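Local coordinates for protein rhamnosidase B (Bacillus sp., PDB 2OKX) that hydrolyses terminal alpha-L-rhamnosyl bonds as a glycoside hydrolase family 78 alpha-L-rhamnosidase, probably with inversion of the anomeric configuration, at residues 418-431 / 512-524. Sequence-based numbering, arbitrary orientation.
Sequences NAILPVPEPGVLPV and VRGNSAPVKLHEI. With CA (calcium ion), chain C.
Pro-426 lays its CB squarely over one face of the His-522 ring, 3.8 Å from the centroid and only 8° off the ring normal, a CH-pi contact in which the two side chains run side by side and point the same way. The ring gets there because CG of His-522 stands beside its backbone N and anti to the carbonyl carbon (chi1 -75°), which brings the imidazole back to the proline although its CB bond leads away from the 418-431 segment. An alanine here would keep the backbone oxygen but would probably leave the CB of Pro-426 without the flat surface it covers. That oxygen binds a calcium ion, at 2.6 Å from His-522 O, with Val-423 O and three waters of the same site; two further ligands come from elsewhere in the structure. One of these waters also donates to Leu-421 O and to Glu-523 OE1, and Glu-523 turns its other oxygen to Lys-202.

From here the two strands run antiparallel: strand 427-428 pairs with strand 520-528 of the concanavalin-like domain, which pairs in turn with strand 450-457, where His-522 and Glu-523 form a classic beta bulge opposite Glu-454. Gly-427 and Leu-521 form a hydrogen-bonded pair, with Gly-427 N bonded to Leu-521 O at 2.8 Å and Leu-521 N to Gly-427 O; Val-428 and Lys-520 form the non-hydrogen-bonded pair next to it. Leu-521 sets CD2 against Ala-419 CB at 3.6 Å. Farther along, Leu-429 crosses Val-512 obliquely, CD2 to CG2 3.5 Å, while its CD1 reaches Leu-521 CB. At the far end Val-431 slides past Asn-515 in the opposite direction, its CG2 lying 3.7 Å from the ND2 that Asn-515 uses to hold Ala-517 O.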
# COMPACT_ATOMS: atom_id res chain seq x y z
N ASN A 418 -11.49 -12.43 27.43
CA ASN A 418 -11.10 -11.22 28.15
C ASN A 418 -9.95 -10.51 27.46
O ASN A 418 -9.76 -9.30 27.63
CB ASN A 418 -10.67 -11.56 29.58
CG ASN A 418 -11.82 -12.02 30.46
OD1 ASN A 418 -11.61 -12.61 31.53
ND2 ASN A 418 -13.04 -11.73 30.04
N ALA A 419 -9.17 -11.26 26.69
CA ALA A 419 -8.02 -10.69 25.99
C ALA A 419 -8.38 -9.60 24.99
O ALA A 419 -7.55 -8.74 24.68
CB ALA A 419 -7.23 -11.81 25.30
N ILE A 420 -9.60 -9.62 24.48
CA ILE A 420 -10.00 -8.61 23.50
C ILE A 420 -11.04 -7.63 24.03
O ILE A 420 -11.59 -6.85 23.27
CB ILE A 420 -10.59 -9.26 22.24
CG1 ILE A 420 -11.83 -10.08 22.60
CG2 ILE A 420 -9.54 -10.14 21.57
CD1 ILE A 420 -12.70 -10.46 21.41
N LEU A 421 -11.28 -7.68 25.34
CA LEU A 421 -12.27 -6.81 25.98
C LEU A 421 -11.63 -5.77 26.89
O LEU A 421 -10.62 -6.04 27.55
CB LEU A 421 -13.26 -7.65 26.79
CG LEU A 421 -14.09 -8.68 26.03
CD1 LEU A 421 -14.93 -9.50 27.00
CD2 LEU A 421 -14.99 -7.97 25.02
N PRO A 422 -12.19 -4.55 26.93
CA PRO A 422 -11.63 -3.51 27.79
C PRO A 422 -12.16 -3.71 29.21
O PRO A 422 -13.00 -2.95 29.69
CB PRO A 422 -12.12 -2.22 27.14
CG PRO A 422 -13.46 -2.62 26.61
CD PRO A 422 -13.21 -3.99 26.02
N VAL A 423 -11.66 -4.76 29.87
CA VAL A 423 -12.06 -5.10 31.24
C VAL A 423 -10.82 -5.36 32.09
O VAL A 423 -9.73 -5.57 31.56
CB VAL A 423 -12.95 -6.38 31.26
CG1 VAL A 423 -14.23 -6.15 30.49
CG2 VAL A 423 -12.18 -7.57 30.67
N PRO A 424 -10.97 -5.33 33.43
CA PRO A 424 -9.82 -5.57 34.30
C PRO A 424 -9.28 -7.00 34.32
O PRO A 424 -8.07 -7.19 34.46
CB PRO A 424 -10.33 -5.12 35.67
CG PRO A 424 -11.80 -5.41 35.59
CD PRO A 424 -12.15 -4.92 34.21
N GLU A 425 -10.16 -7.99 34.17
CA GLU A 425 -9.73 -9.39 34.19
C GLU A 425 -9.00 -9.78 32.91
O GLU A 425 -9.51 -9.59 31.81
CB GLU A 425 -10.93 -10.33 34.38
CG GLU A 425 -11.83 -9.97 35.57
CD GLU A 425 -13.06 -9.18 35.14
OE1 GLU A 425 -12.94 -8.34 34.23
OE2 GLU A 425 -14.14 -9.40 35.73
N PRO A 426 -7.78 -10.32 33.04
CA PRO A 426 -7.03 -10.72 31.85
C PRO A 426 -7.51 -12.05 31.28
O PRO A 426 -8.28 -12.77 31.90
CB PRO A 426 -5.60 -10.81 32.36
CG PRO A 426 -5.79 -11.31 33.77
CD PRO A 426 -6.95 -10.46 34.25
N GLY A 427 -7.05 -12.36 30.07
CA GLY A 427 -7.40 -13.62 29.44
C GLY A 427 -6.23 -14.55 29.69
O GLY A 427 -5.10 -14.22 29.38
N VAL A 428 -6.50 -15.71 30.28
CA VAL A 428 -5.45 -16.67 30.57
C VAL A 428 -5.37 -17.71 29.46
O VAL A 428 -6.30 -18.47 29.24
CB VAL A 428 -5.71 -17.37 31.92
CG1 VAL A 428 -4.54 -18.29 32.28
CG2 VAL A 428 -5.91 -16.33 33.01
N LEU A 429 -4.24 -17.73 28.77
CA LEU A 429 -4.03 -18.66 27.68
C LEU A 429 -3.62 -20.04 28.16
O LEU A 429 -2.83 -20.17 29.09
CB LEU A 429 -2.96 -18.12 26.73
CG LEU A 429 -3.37 -17.07 25.68
CD1 LEU A 429 -4.25 -16.01 26.31
CD2 LEU A 429 -2.12 -16.45 25.07
N PRO A 430 -4.17 -21.09 27.54
CA PRO A 430 -3.83 -22.45 27.93
C PRO A 430 -2.39 -22.75 27.52
O PRO A 430 -1.90 -22.24 26.51
CB PRO A 430 -4.83 -23.29 27.16
CG PRO A 430 -5.01 -22.51 25.90
CD PRO A 430 -5.15 -21.09 26.43
N VAL A 431 -1.72 -23.56 28.33
CA VAL A 431 -0.35 -23.95 28.03
C VAL A 431 -0.41 -25.41 27.58
O VAL A 431 -0.89 -26.27 28.32
CB VAL A 431 0.55 -23.85 29.27
CG1 VAL A 431 1.96 -24.32 28.92
CG2 VAL A 431 0.58 -22.43 29.78
N VAL A 512 1.67 -17.80 20.69
CA VAL A 512 2.54 -17.77 21.87
C VAL A 512 3.36 -19.06 21.93
O VAL A 512 2.80 -20.15 21.90
CB VAL A 512 1.69 -17.64 23.16
CG1 VAL A 512 2.60 -17.49 24.38
CG2 VAL A 512 0.76 -16.44 23.03
N ARG A 513 4.68 -18.91 22.01
CA ARG A 513 5.57 -20.07 22.04
C ARG A 513 6.64 -20.02 23.14
O ARG A 513 7.03 -18.96 23.61
CB ARG A 513 6.31 -20.20 20.69
CG ARG A 513 5.56 -19.69 19.46
CD ARG A 513 6.47 -19.80 18.23
NE ARG A 513 5.95 -19.10 17.05
CZ ARG A 513 5.09 -19.62 16.18
NH1 ARG A 513 4.64 -20.86 16.34
NH2 ARG A 513 4.69 -18.90 15.14
N GLY A 514 7.13 -21.21 23.52
CA GLY A 514 8.19 -21.33 24.50
C GLY A 514 7.96 -20.89 25.94
O GLY A 514 8.93 -20.74 26.69
N ASN A 515 6.72 -20.70 26.34
CA ASN A 515 6.44 -20.29 27.71
C ASN A 515 6.20 -21.53 28.56
O ASN A 515 5.49 -22.44 28.14
CB ASN A 515 5.20 -19.39 27.76
CG ASN A 515 3.99 -20.06 27.15
OD1 ASN A 515 4.02 -20.46 25.99
ND2 ASN A 515 2.93 -20.19 27.94
N SER A 516 6.79 -21.56 29.74
CA SER A 516 6.64 -22.68 30.65
C SER A 516 5.40 -22.47 31.52
O SER A 516 4.61 -23.39 31.74
CB SER A 516 7.89 -22.82 31.53
OG SER A 516 8.24 -21.56 32.10
N ALA A 517 5.25 -21.24 31.99
CA ALA A 517 4.12 -20.87 32.83
C ALA A 517 3.05 -20.20 31.97
O ALA A 517 3.34 -19.73 30.87
CB ALA A 517 4.58 -19.92 33.93
N PRO A 518 1.81 -20.14 32.46
CA PRO A 518 0.74 -19.51 31.68
C PRO A 518 0.95 -18.04 31.40
O PRO A 518 1.53 -17.30 32.20
CB PRO A 518 -0.51 -19.78 32.53
CG PRO A 518 0.03 -19.87 33.92
CD PRO A 518 1.29 -20.68 33.73
N VAL A 519 0.49 -17.61 30.23
CA VAL A 519 0.59 -16.22 29.82
C VAL A 519 -0.76 -15.55 30.06
O VAL A 519 -1.80 -16.12 29.74
CB VAL A 519 0.95 -16.11 28.32
CG1 VAL A 519 0.77 -14.66 27.84
CG2 VAL A 519 2.38 -16.57 28.09
N LYS A 520 -0.74 -14.36 30.64
CA LYS A 520 -1.97 -13.62 30.89
C LYS A 520 -2.03 -12.47 29.91
O LYS A 520 -1.24 -11.53 29.98
CB LYS A 520 -1.99 -13.07 32.32
CG LYS A 520 -2.08 -14.13 33.40
CD LYS A 520 -2.15 -13.49 34.77
CE LYS A 520 -2.20 -14.54 35.86
NZ LYS A 520 -2.26 -13.91 37.21
N LEU A 521 -2.98 -12.54 28.98
CA LEU A 521 -3.12 -11.49 27.99
C LEU A 521 -4.14 -10.47 28.51
O LEU A 521 -5.34 -10.76 28.58
CB LEU A 521 -3.57 -12.10 26.65
CG LEU A 521 -3.62 -11.20 25.41
CD1 LEU A 521 -2.34 -10.38 25.27
CD2 LEU A 521 -3.83 -12.08 24.18
N HIS A 522 -3.66 -9.30 28.90
CA HIS A 522 -4.52 -8.25 29.41
C HIS A 522 -5.31 -7.58 28.30
O HIS A 522 -6.45 -7.18 28.49
CB HIS A 522 -3.71 -7.21 30.19
CG HIS A 522 -3.29 -7.67 31.54
ND1 HIS A 522 -2.23 -8.54 31.74
CD2 HIS A 522 -3.81 -7.45 32.77
CE1 HIS A 522 -2.12 -8.82 33.02
NE2 HIS A 522 -3.07 -8.18 33.67
N GLU A 523 -4.68 -7.45 27.13
CA GLU A 523 -5.35 -6.87 25.97
C GLU A 523 -4.51 -6.93 24.70
O GLU A 523 -3.28 -6.85 24.73
CB GLU A 523 -5.75 -5.41 26.23
CG GLU A 523 -4.62 -4.48 26.62
CD GLU A 523 -5.12 -3.06 26.85
OE1 GLU A 523 -6.18 -2.90 27.49
OE2 GLU A 523 -4.46 -2.10 26.40
N ILE A 524 -5.21 -7.12 23.59
CA ILE A 524 -4.61 -7.16 22.26
C ILE A 524 -5.55 -6.22 21.50
O ILE A 524 -6.77 -6.33 21.61
CB ILE A 524 -4.61 -8.60 21.67
CG1 ILE A 524 -4.08 -8.58 20.23
CG2 ILE A 524 -5.99 -9.20 21.72
CD1 ILE A 524 -2.64 -8.13 20.09
CA CA C . -7.57 -5.84 30.41
O HOH W 1 -8.81 -7.67 29.71
O HOH W 2 -8.41 -4.57 28.65
O HOH W 3 -0.38 -19.58 28.55
O HOH W 4 0.25 -20.51 26.20
O HOH W 5 -6.60 -7.09 32.21